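PDB 2YY7: L-threonine dehydrogenase, which probably oxidises L-threonine at its 3-hydroxyl with NAD as the hydride acceptor, as a short-chain dehydrogenase/reductase related to UDP-galactose 4-epimerase. Local coordinates for residues P171-W176 with P212-M216; L78-T82 with G181-T185; Y240-A244 with D291-H296. All coordinates share one frame; numbering follows the deposited sequence.

Interaction 1: residues P171-W176 with P212-M216. With NAD (nicotinamide-adenine-dinucleotide), chain E.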
loop_
_atom_site.group_PDB
_atom_site.type_symbol
_atom_site.label_atom_id
_atom_site.label_comp_id
_atom_site.label_asym_id
_atom_site.label_seq_id
_atom_site.Cartn_x
_atom_site.Cartn_y
_atom_site.Cartn_z
ATOM N N PRO A 171 -9.750 15.244 -5.842
ATOM C CA PRO A 171 -10.161 15.635 -4.492
ATOM C C PRO A 171 -11.669 15.325 -4.476
ATOM O O PRO A 171 -12.151 14.622 -5.361
ATOM C CB PRO A 171 -9.853 17.134 -4.449
ATOM C CG PRO A 171 -9.951 17.558 -5.866
ATOM C CD PRO A 171 -9.315 16.417 -6.621
ATOM N N GLY A 172 -12.413 15.814 -3.488
ATOM C CA GLY A 172 -13.846 15.547 -3.473
ATOM C C GLY A 172 -14.492 16.182 -4.698
ATOM O O GLY A 172 -14.309 17.377 -4.931
ATOM N N LEU A 173 -15.246 15.404 -5.475
ATOM C CA LEU A 173 -15.877 15.930 -6.692
ATOM C C LEU A 173 -17.353 16.297 -6.553
ATOM O O LEU A 173 -18.122 15.615 -5.876
ATOM C CB LEU A 173 -15.711 14.935 -7.850
ATOM C CG LEU A 173 -14.290 14.545 -8.258
ATOM C CD1 LEU A 173 -14.343 13.798 -9.586
ATOM C CD2 LEU A 173 -13.413 15.784 -8.391
ATOM N N ILE A 174 -17.742 17.369 -7.236
ATOM C CA ILE A 174 -19.107 17.883 -7.187
ATOM C C ILE A 174 -19.756 17.925 -8.574
ATOM O O ILE A 174 -19.184 18.468 -9.517
ATOM C CB ILE A 174 -19.092 19.298 -6.570
ATOM C CG1 ILE A 174 -18.464 19.225 -5.170
ATOM C CG2 ILE A 174 -20.508 19.866 -6.497
ATOM C CD1 ILE A 174 -17.848 20.529 -4.685
ATOM N N SER A 175 -20.948 17.347 -8.699
ATOM C CA SER A 175 -21.638 17.331 -9.984
ATOM C C SER A 175 -23.154 17.412 -9.840
ATOM O O SER A 175 -23.699 17.212 -8.755
ATOM C CB SER A 175 -21.281 16.067 -10.765
ATOM O OG SER A 175 -21.815 14.925 -10.122
ATOM N N TRP A 176 -23.819 17.681 -10.961
ATOM C CA TRP A 176 -25.270 17.823 -11.022
ATOM C C TRP A 176 -25.974 16.761 -11.871
ATOM O O TRP A 176 -27.186 16.590 -11.764
ATOM C CB TRP A 176 -25.622 19.200 -11.597
ATOM C CG TRP A 176 -24.953 19.452 -12.924
ATOM C CD1 TRP A 176 -23.764 20.097 -13.138
ATOM C CD2 TRP A 176 -25.390 18.988 -14.208
ATOM N NE1 TRP A 176 -23.436 20.060 -14.473
ATOM C CE2 TRP A 176 -24.415 19.383 -15.152
ATOM C CE3 TRP A 176 -26.512 18.272 -14.654
ATOM C CZ2 TRP A 176 -24.528 19.087 -16.517
ATOM C CZ3 TRP A 176 -26.623 17.979 -16.014
ATOM C CH2 TRP A 176 -25.634 18.387 -16.927
ATOM N N PRO A 212 -10.333 19.401 0.346
ATOM C CA PRO A 212 -9.959 19.711 -1.041
ATOM C C PRO A 212 -11.128 19.266 -1.917
ATOM O O PRO A 212 -11.566 18.113 -1.836
ATOM C CB PRO A 212 -8.728 18.837 -1.281
ATOM C CG PRO A 212 -8.216 18.539 0.104
ATOM C CD PRO A 212 -9.482 18.326 0.876
ATOM N N MET A 213 -11.628 20.173 -2.751
ATOM C CA MET A 213 -12.755 19.864 -3.622
ATOM C C MET A 213 -12.490 20.319 -5.050
ATOM O O MET A 213 -11.570 21.099 -5.303
ATOM C CB MET A 213 -14.018 20.559 -3.101
ATOM C CG MET A 213 -14.481 20.086 -1.728
ATOM S SD MET A 213 -15.530 18.624 -1.806
ATOM C CE MET A 213 -16.252 18.640 -0.157
ATOM N N MET A 214 -13.307 19.824 -5.976
ATOM C CA MET A 214 -13.190 20.182 -7.381
ATOM C C MET A 214 -14.524 19.980 -8.093
ATOM O O MET A 214 -15.234 19.005 -7.833
ATOM C CB MET A 214 -12.112 19.330 -8.059
ATOM C CG MET A 214 -11.890 19.669 -9.530
ATOM S SD MET A 214 -10.541 18.714 -10.246
ATOM C CE MET A 214 -9.115 19.516 -9.460
ATOM N N TYR A 215 -14.875 20.909 -8.976
ATOM C CA TYR A 215 -16.115 20.797 -9.736
ATOM C C TYR A 215 -15.861 19.739 -10.811
ATOM O O TYR A 215 -14.752 19.656 -11.348
ATOM C CB TYR A 215 -16.466 22.139 -10.392
ATOM C CG TYR A 215 -17.892 22.218 -10.893
ATOM C CD1 TYR A 215 -18.232 23.059 -11.952
ATOM C CD2 TYR A 215 -18.909 21.479 -10.288
ATOM C CE1 TYR A 215 -19.546 23.163 -12.395
ATOM C CE2 TYR A 215 -20.230 21.578 -10.724
ATOM C CZ TYR A 215 -20.538 22.422 -11.778
ATOM O OH TYR A 215 -21.832 22.522 -12.219
ATOM N N MET A 216 -16.875 18.939 -11.133
ATOM C CA MET A 216 -16.713 17.868 -12.124
ATOM C C MET A 216 -16.139 18.305 -13.479
ATOM O O MET A 216 -15.327 17.589 -14.068
ATOM C CB MET A 216 -18.046 17.135 -12.335
ATOM C CG MET A 216 -17.943 15.849 -13.165
ATOM S SD MET A 216 -16.926 14.560 -12.390
ATOM C CE MET A 216 -18.044 13.990 -11.093
HETATM P PA NAD E . -19.456 5.869 -8.673
HETATM O O1A NAD E . -20.408 7.000 -8.858
HETATM O O2A NAD E . -19.683 5.033 -7.466
HETATM O O5B NAD E . -19.334 5.012 -9.998
HETATM C C5B NAD E . -18.808 3.716 -9.986
HETATM C C4B NAD E . -19.378 2.938 -11.146
HETATM O O4B NAD E . -18.682 1.691 -11.213
HETATM C C3B NAD E . -20.887 2.647 -10.963
HETATM O O3B NAD E . -21.647 3.055 -12.114
HETATM C C2B NAD E . -20.916 1.138 -10.687
HETATM O O2B NAD E . -22.100 0.521 -11.162
HETATM C C1B NAD E . -19.652 0.667 -11.422
HETATM N N9A NAD E . -19.189 -0.653 -10.970
HETATM C C8A NAD E . -19.124 -1.099 -9.651
HETATM N N7A NAD E . -18.673 -2.361 -9.662
HETATM C C5A NAD E . -18.438 -2.697 -10.950
HETATM C C6A NAD E . -18.005 -3.883 -11.523
HETATM N N6A NAD E . -17.809 -4.952 -10.781
HETATM N N1A NAD E . -17.883 -3.960 -12.886
HETATM C C2A NAD E . -18.183 -2.874 -13.694
HETATM N N3A NAD E . -18.644 -1.693 -13.145
HETATM C C4A NAD E . -18.769 -1.634 -11.779
HETATM O O3 NAD E . -17.973 6.456 -8.485
HETATM P PN NAD E . -17.301 7.782 -9.136
HETATM O O1N NAD E . -17.643 7.939 -10.589
HETATM O O2N NAD E . -17.501 8.867 -8.138
HETATM O O5D NAD E . -15.727 7.392 -9.047
HETATM C C5D NAD E . -15.058 6.777 -10.158
HETATM C C4D NAD E . -13.554 6.618 -9.803
HETATM O O4D NAD E . -13.024 7.861 -9.382
HETATM C C3D NAD E . -13.298 5.664 -8.632
HETATM O O3D NAD E . -12.057 5.001 -8.852
HETATM C C2D NAD E . -13.113 6.591 -7.454
HETATM O O2D NAD E . -12.409 5.904 -6.447
HETATM C C1D NAD E . -12.386 7.777 -8.089
HETATM N N1N NAD E . -12.570 8.990 -7.259
HETATM C C2N NAD E . -13.812 9.588 -7.182
HETATM C C3N NAD E . -13.974 10.726 -6.400
HETATM C C7N NAD E . -15.284 11.467 -6.389
HETATM O O7N NAD E . -15.348 12.540 -5.515
HETATM N N7N NAD E . -16.337 11.086 -7.134
HETATM C C4N NAD E . -12.887 11.250 -5.676
HETATM C C5N NAD E . -11.629 10.649 -5.786
HETATM C C6N NAD E . -11.478 9.514 -6.557
#
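Leu173 and Met214 sit side by side on one face of two parallel strands of the Rossmann-type sheet, pointing the same way, with Leu173 CD2 3.8 Å from Met214 CB. The methionine chain stands straight off its strand, CG anti to the backbone N (chi1 -178°), and bends only at its last torsion; Pro171 reaches the same CB obliquely, its CG 3.6 Å away. On that side Leu173 CD1 also meets the sulfur of Met216, whose doubly bent chain crosses the leucine at about a right angle and lays its methyl near Ser175 CB. Ile174 and Met213 occupy the other face, where Ile174 CD1 comes across Met213 CB. Gly172 suits its place because a CB there would run into Met213 SD.

Four backbone bonds pin the parallel register, the first given by Gly172 N to Pro212 O and the last by Met216 N to Ile174 O, at 2.9 Å. Leu173 N instead faces the cofactor and donates to the carboxamide O7N of NAD at 2.9 Å (N-H...O 155°), which should help fix the turn of the nicotinamide, while Pro171 O lies 3.5 Å from its C4N. Farther along, Tyr215 OH approaches the edge of the Trp176 ring at CD1, 3.2 Å away, and is hydrogen-bonded to Asp306.

The face of Leu173 and Met216 is covered by helix 13-26, where Ser175 OG bonds Gln13. Helices 187-197 and 300-311 cover Ile174, and strand 245-247 continues the sheet beyond Met213 through antiparallel bonds with Met245.

Interaction 2: residues L78-T82 with G181-T185. With NAD (nicotinamide-adenine-dinucleotide), chain E.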
loop_
_atom_site.group_PDB
_atom_site.type_symbol
_atom_site.label_atom_id
_atom_site.label_comp_id
_atom_site.label_asym_id
_atom_site.label_seq_id
_atom_site.Cartn_x
_atom_site.Cartn_y
_atom_site.Cartn_z
ATOM N N LEU A 78 -15.328 0.875 -5.313
ATOM C CA LEU A 78 -16.209 1.322 -4.235
ATOM C C LEU A 78 -15.496 2.521 -3.603
ATOM O O LEU A 78 -14.274 2.506 -3.445
ATOM C CB LEU A 78 -16.415 0.218 -3.189
ATOM C CG LEU A 78 -17.184 -1.035 -3.623
ATOM C CD1 LEU A 78 -17.546 -1.861 -2.397
ATOM C CD2 LEU A 78 -18.453 -0.638 -4.360
ATOM N N LEU A 79 -16.251 3.555 -3.247
ATOM C CA LEU A 79 -15.679 4.762 -2.661
ATOM C C LEU A 79 -15.383 4.689 -1.157
ATOM O O LEU A 79 -15.757 3.729 -0.488
ATOM C CB LEU A 79 -16.588 5.957 -2.962
ATOM C CG LEU A 79 -16.372 6.612 -4.327
ATOM C CD1 LEU A 79 -16.509 5.587 -5.439
ATOM C CD2 LEU A 79 -17.377 7.740 -4.501
ATOM N N SER A 80 -14.719 5.724 -0.646
ATOM C CA SER A 80 -14.314 5.807 0.756
ATOM C C SER A 80 -15.338 5.386 1.805
ATOM O O SER A 80 -15.077 4.483 2.589
ATOM C CB SER A 80 -13.819 7.224 1.083
ATOM O OG SER A 80 -14.836 8.191 0.883
ATOM N N ALA A 81 -16.491 6.042 1.835
ATOM C CA ALA A 81 -17.506 5.701 2.828
ATOM C C ALA A 81 -18.136 4.325 2.598
ATOM O O ALA A 81 -18.280 3.534 3.532
ATOM C CB ALA A 81 -18.584 6.781 2.861
ATOM N N THR A 82 -18.506 4.038 1.356
ATOM C CA THR A 82 -19.118 2.758 1.019
ATOM C C THR A 82 -18.196 1.572 1.311
ATOM O O THR A 82 -18.639 0.530 1.799
ATOM C CB THR A 82 -19.511 2.713 -0.473
ATOM O OG1 THR A 82 -20.440 3.767 -0.757
ATOM C CG2 THR A 82 -20.151 1.381 -0.811
ATOM N N GLY A 181 -21.346 8.324 -5.456
ATOM C CA GLY A 181 -21.374 6.915 -5.111
ATOM C C GLY A 181 -21.066 6.554 -3.673
ATOM O O GLY A 181 -20.812 5.390 -3.375
ATOM N N GLY A 182 -21.077 7.535 -2.780
ATOM C CA GLY A 182 -20.801 7.237 -1.389
ATOM C C GLY A 182 -19.408 7.607 -0.929
ATOM O O GLY A 182 -18.754 6.834 -0.231
ATOM N N GLY A 183 -18.946 8.783 -1.329
ATOM C CA GLY A 183 -17.635 9.242 -0.911
ATOM C C GLY A 183 -17.841 10.018 0.375
ATOM O O GLY A 183 -18.979 10.192 0.810
ATOM N N THR A 184 -16.762 10.486 0.987
ATOM C CA THR A 184 -16.874 11.240 2.233
ATOM C C THR A 184 -17.179 12.711 1.962
ATOM O O THR A 184 -17.614 13.443 2.851
ATOM C CB THR A 184 -15.571 11.134 3.052
ATOM O OG1 THR A 184 -15.304 9.758 3.347
ATOM C CG2 THR A 184 -15.692 11.901 4.347
ATOM N N THR A 185 -16.958 13.134 0.721
ATOM C CA THR A 185 -17.191 14.514 0.318
ATOM C C THR A 185 -18.559 14.722 -0.332
ATOM O O THR A 185 -18.876 15.821 -0.791
ATOM C CB THR A 185 -16.098 14.966 -0.674
ATOM O OG1 THR A 185 -16.003 14.021 -1.748
ATOM C CG2 THR A 185 -14.747 15.051 0.021
HETATM P PA NAD E . -19.456 5.869 -8.673
HETATM O O1A NAD E . -20.408 7.000 -8.858
HETATM O O2A NAD E . -19.683 5.033 -7.466
HETATM O O5B NAD E . -19.334 5.012 -9.998
HETATM C C5B NAD E . -18.808 3.716 -9.986
HETATM C C4B NAD E . -19.378 2.938 -11.146
HETATM O O4B NAD E . -18.682 1.691 -11.213
HETATM C C3B NAD E . -20.887 2.647 -10.963
HETATM O O3B NAD E . -21.647 3.055 -12.114
HETATM C C2B NAD E . -20.916 1.138 -10.687
HETATM O O2B NAD E . -22.100 0.521 -11.162
HETATM C C1B NAD E . -19.652 0.667 -11.422
HETATM N N9A NAD E . -19.189 -0.653 -10.970
HETATM C C8A NAD E . -19.124 -1.099 -9.651
HETATM N N7A NAD E . -18.673 -2.361 -9.662
HETATM C C5A NAD E . -18.438 -2.697 -10.950
HETATM C C6A NAD E . -18.005 -3.883 -11.523
HETATM N N6A NAD E . -17.809 -4.952 -10.781
HETATM N N1A NAD E . -17.883 -3.960 -12.886
HETATM C C2A NAD E . -18.183 -2.874 -13.694
HETATM N N3A NAD E . -18.644 -1.693 -13.145
HETATM C C4A NAD E . -18.769 -1.634 -11.779
HETATM O O3 NAD E . -17.973 6.456 -8.485
HETATM P PN NAD E . -17.301 7.782 -9.136
HETATM O O1N NAD E . -17.643 7.939 -10.589
HETATM O O2N NAD E . -17.501 8.867 -8.138
HETATM O O5D NAD E . -15.727 7.392 -9.047
HETATM C C5D NAD E . -15.058 6.777 -10.158
HETATM C C4D NAD E . -13.554 6.618 -9.803
HETATM O O4D NAD E . -13.024 7.861 -9.382
HETATM C C3D NAD E . -13.298 5.664 -8.632
HETATM O O3D NAD E . -12.057 5.001 -8.852
HETATM C C2D NAD E . -13.113 6.591 -7.454
HETATM O O2D NAD E . -12.409 5.904 -6.447
HETATM C C1D NAD E . -12.386 7.777 -8.089
HETATM N N1N NAD E . -12.570 8.990 -7.259
HETATM C C2N NAD E . -13.812 9.588 -7.182
HETATM C C3N NAD E . -13.974 10.726 -6.400
HETATM C C7N NAD E . -15.284 11.467 -6.389
HETATM O O7N NAD E . -15.348 12.540 -5.515
HETATM N N7N NAD E . -16.337 11.086 -7.134
HETATM C C4N NAD E . -12.887 11.250 -5.676
HETATM C C5N NAD E . -11.629 10.649 -5.786
HETATM C C6N NAD E . -11.478 9.514 -6.557
HETATM O O HOH W 1 -19.043 3.165 -3.786
#
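In the Rossmann-type NAD site, the loop 181-185, with three glycines in a row and leading into helix 187-197, lies against the first turn of helix 80-85, close to the pyrophosphate of the cofactor. Gly182 O is directed at the start of that helix: it accepts from Thr82 N at 3.2 Å (N-H...O 149°), in the carbonyl plane, and more weakly from Ala81 N. The small methyl of Ala81 fits here, since its CB already lies 3.1 Å from the same oxygen. Gly182 has backbone angles that call for glycine, and a CB would also strike Thr82 OG1. At Gly181 a CB would collide with NAD O2A, so the missing side chain lets the loop pass close to the phosphate.

Leu79 fills the space between loop and cofactor: one branch, CD1, touches the bridging O3 of NAD at 3.5 Å, while CD2 turns to Gly183 N at 3.7 Å. At the far end the hydroxyls of Ser80 and Thr184 are hydrogen-bonded, OG to OG1, at 3.0 Å. At the other end Gly181 O has two donors. Water 1, itself held by Leu79 N, is one; the other is Thr82 OG1, beside its own backbone N (chi1 -59°), which meets a lone pair of Gly181 O at 3.1 Å.

Interaction 3: residues Y240-A244 with D291-H296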
loop_
_atom_site.group_PDB
_atom_site.type_symbol
_atom_site.label_atom_id
_atom_site.label_comp_id
_atom_site.label_asym_id
_atom_site.label_seq_id
_atom_site.Cartn_x
_atom_site.Cartn_y
_atom_site.Cartn_z
ATOM N N TYR A 240 -0.777 11.826 -9.744
ATOM C CA TYR A 240 -0.563 13.258 -9.556
ATOM C C TYR A 240 -1.502 13.904 -8.552
ATOM O O TYR A 240 -2.702 13.619 -8.541
ATOM C CB TYR A 240 -0.751 13.999 -10.886
ATOM C CG TYR A 240 0.448 14.018 -11.801
ATOM C CD1 TYR A 240 1.415 15.018 -11.689
ATOM C CD2 TYR A 240 0.605 13.057 -12.795
ATOM C CE1 TYR A 240 2.512 15.060 -12.553
ATOM C CE2 TYR A 240 1.697 13.089 -13.661
ATOM C CZ TYR A 240 2.642 14.094 -13.534
ATOM O OH TYR A 240 3.711 14.138 -14.396
ATOM N N ASN A 241 -0.954 14.766 -7.702
ATOM C CA ASN A 241 -1.786 15.515 -6.776
ATOM C C ASN A 241 -2.571 16.398 -7.754
ATOM O O ASN A 241 -2.047 16.773 -8.805
ATOM C CB ASN A 241 -0.929 16.396 -5.856
ATOM C CG ASN A 241 -0.720 15.788 -4.474
ATOM O OD1 ASN A 241 -1.138 14.664 -4.201
ATOM N ND2 ASN A 241 -0.066 16.537 -3.597
ATOM N N LEU A 242 -3.818 16.711 -7.428
ATOM C CA LEU A 242 -4.649 17.542 -8.293
ATOM C C LEU A 242 -5.515 18.430 -7.404
ATOM O O LEU A 242 -6.189 17.941 -6.502
ATOM C CB LEU A 242 -5.544 16.663 -9.175
ATOM C CG LEU A 242 -6.297 17.384 -10.297
ATOM C CD1 LEU A 242 -5.354 17.619 -11.473
ATOM C CD2 LEU A 242 -7.488 16.545 -10.749
ATOM N N ALA A 243 -5.504 19.731 -7.654
ATOM C CA ALA A 243 -6.282 20.635 -6.820
ATOM C C ALA A 243 -7.037 21.710 -7.583
ATOM O O ALA A 243 -6.726 22.017 -8.735
ATOM C CB ALA A 243 -5.370 21.286 -5.789
ATOM N N ALA A 244 -8.036 22.271 -6.911
ATOM C CA ALA A 244 -8.858 23.340 -7.458
ATOM C C ALA A 244 -9.352 24.207 -6.301
ATOM O O ALA A 244 -8.960 25.365 -6.180
ATOM C CB ALA A 244 -10.044 22.761 -8.236
ATOM N N ASP A 291 4.193 19.782 -15.112
ATOM C CA ASP A 291 4.410 18.698 -16.073
ATOM C C ASP A 291 3.492 18.675 -17.288
ATOM O O ASP A 291 3.962 18.518 -18.417
ATOM C CB ASP A 291 4.328 17.338 -15.375
ATOM C CG ASP A 291 5.428 17.140 -14.346
ATOM O OD1 ASP A 291 6.380 17.951 -14.319
ATOM O OD2 ASP A 291 5.341 16.162 -13.572
ATOM N N TRP A 292 2.185 18.805 -17.075
ATOM C CA TRP A 292 1.267 18.784 -18.206
ATOM C C TRP A 292 0.293 19.955 -18.283
ATOM O O TRP A 292 -0.777 19.845 -18.882
ATOM C CB TRP A 292 0.503 17.448 -18.263
ATOM C CG TRP A 292 -0.029 16.951 -16.953
ATOM C CD1 TRP A 292 0.656 16.246 -16.001
ATOM C CD2 TRP A 292 -1.373 17.074 -16.471
ATOM N NE1 TRP A 292 -0.182 15.917 -14.959
ATOM C CE2 TRP A 292 -1.432 16.414 -15.222
ATOM C CE3 TRP A 292 -2.534 17.676 -16.975
ATOM C CZ2 TRP A 292 -2.610 16.337 -14.469
ATOM C CZ3 TRP A 292 -3.706 17.601 -16.227
ATOM C CH2 TRP A 292 -3.733 16.934 -14.987
ATOM N N ASP A 293 0.677 21.076 -17.683
ATOM C CA ASP A 293 -0.126 22.295 -17.714
ATOM C C ASP A 293 -1.516 22.239 -17.104
ATOM O O ASP A 293 -2.450 22.838 -17.636
ATOM C CB ASP A 293 -0.250 22.794 -19.153
ATOM C CG ASP A 293 1.059 23.311 -19.705
ATOM O OD1 ASP A 293 1.627 24.240 -19.091
ATOM O OD2 ASP A 293 1.515 22.792 -20.747
ATOM N N TRP A 294 -1.668 21.531 -15.991
ATOM C CA TRP A 294 -2.970 21.471 -15.345
ATOM C C TRP A 294 -3.354 22.858 -14.835
ATOM O O TRP A 294 -2.517 23.582 -14.304
ATOM C CB TRP A 294 -2.950 20.504 -14.159
ATOM C CG TRP A 294 -4.130 20.686 -13.232
ATOM C CD1 TRP A 294 -4.087 20.916 -11.888
ATOM C CD2 TRP A 294 -5.519 20.664 -13.589
ATOM N NE1 TRP A 294 -5.358 21.039 -11.384
ATOM C CE2 TRP A 294 -6.259 20.889 -12.405
ATOM C CE3 TRP A 294 -6.212 20.478 -14.795
ATOM C CZ2 TRP A 294 -7.658 20.933 -12.388
ATOM C CZ3 TRP A 294 -7.607 20.522 -14.777
ATOM C CH2 TRP A 294 -8.313 20.749 -13.580
ATOM N N LYS A 295 -4.623 23.213 -15.007
ATOM C CA LYS A 295 -5.163 24.483 -14.535
ATOM C C LYS A 295 -6.672 24.347 -14.329
ATOM O O LYS A 295 -7.392 23.949 -15.242
ATOM C CB LYS A 295 -4.857 25.615 -15.527
ATOM C CG LYS A 295 -4.831 25.229 -17.012
ATOM C CD LYS A 295 -6.183 24.762 -17.550
ATOM C CE LYS A 295 -6.205 23.251 -17.774
ATOM N NZ LYS A 295 -7.520 22.773 -18.295
ATOM N N HIS A 296 -7.148 24.659 -13.126
ATOM C CA HIS A 296 -8.576 24.563 -12.833
ATOM C C HIS A 296 -9.276 25.846 -13.254
ATOM O O HIS A 296 -8.649 26.899 -13.339
ATOM C CB HIS A 296 -8.804 24.295 -11.340
ATOM C CG HIS A 296 -8.404 25.428 -10.445
ATOM N ND1 HIS A 296 -9.313 26.331 -9.937
ATOM C CD2 HIS A 296 -7.197 25.793 -9.954
ATOM C CE1 HIS A 296 -8.683 27.203 -9.169
ATOM N NE2 HIS A 296 -7.398 26.897 -9.163
#
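Tyr240 and Trp292 form a T-shaped aromatic pair where the sheet edge of the Rossmann-type domain, at strand 240-241, meets the end of helix 286-292. The indole presents its edge to the phenol: NE1 stands 3.4 Å above the centre of the Tyr240 ring, and the planes are at 86°, so the N-H edge is set against the pi cloud. The phenol is also held at its tip, where OH donates to Asp291 OD2 at 2.7 Å. That oxygen is met on its anti side, with ring and carboxylate planes turned 80° apart, and Tyr240 OH accepts from the backbone N of Lys235 and Ile236 as well. A phenylalanine in place of Tyr240 could keep the ring beneath the indole but would probably leave the Asp291 carboxylate and those two amides without their shared partner.

Leu242 completes the tight part. Its CG lies anti to the backbone N (chi1 -170°), which sends CD1 over the five-membered ring of Trp294, 3.4 Å from the centroid, in a CH-pi contact. An aliphatic residue suits this place, since its CD1 methyl meets both indoles, touching Trp292 CH2 as well. Met214 and Ala222, from strand 211-215 and helix 216-228, pack against Leu242 and Trp294.

Toward residue 244 the contact loosens and becomes partly exposed. Here Ala244 CA lies under the His296 ring, 3.8 Å from its centroid, and the two CB atoms meet at 3.7 Å. Between the buried and open ends, Trp294 ties the loop to the opposing backbone, its NE1 donating within the indole plane to Ala243 O at 3.1 Å.

Overall arrangement
Interaction 1 is the innermost of the three, a parallel strand pairing in which four backbone bonds run beside packed aliphatic and methionine side chains. Interactions 1 and 2 both touch NAD, one at the nicotinamide end and the other at the pyrophosphate; they meet where Thr185 packs on Gly172 and Met213. Interaction 2, also buried, joins a loop to a helix start through glycines, hydroxyls and a water. Interaction 3 reaches the same sheet through strand 240-241, next to strand 164-174, and adds aromatic rings toward a partly exposed edge. Met214 CE joins interactions 1 and 3, whereas 2 and 3 lie apart, their nearest atoms about 11 Å from each other.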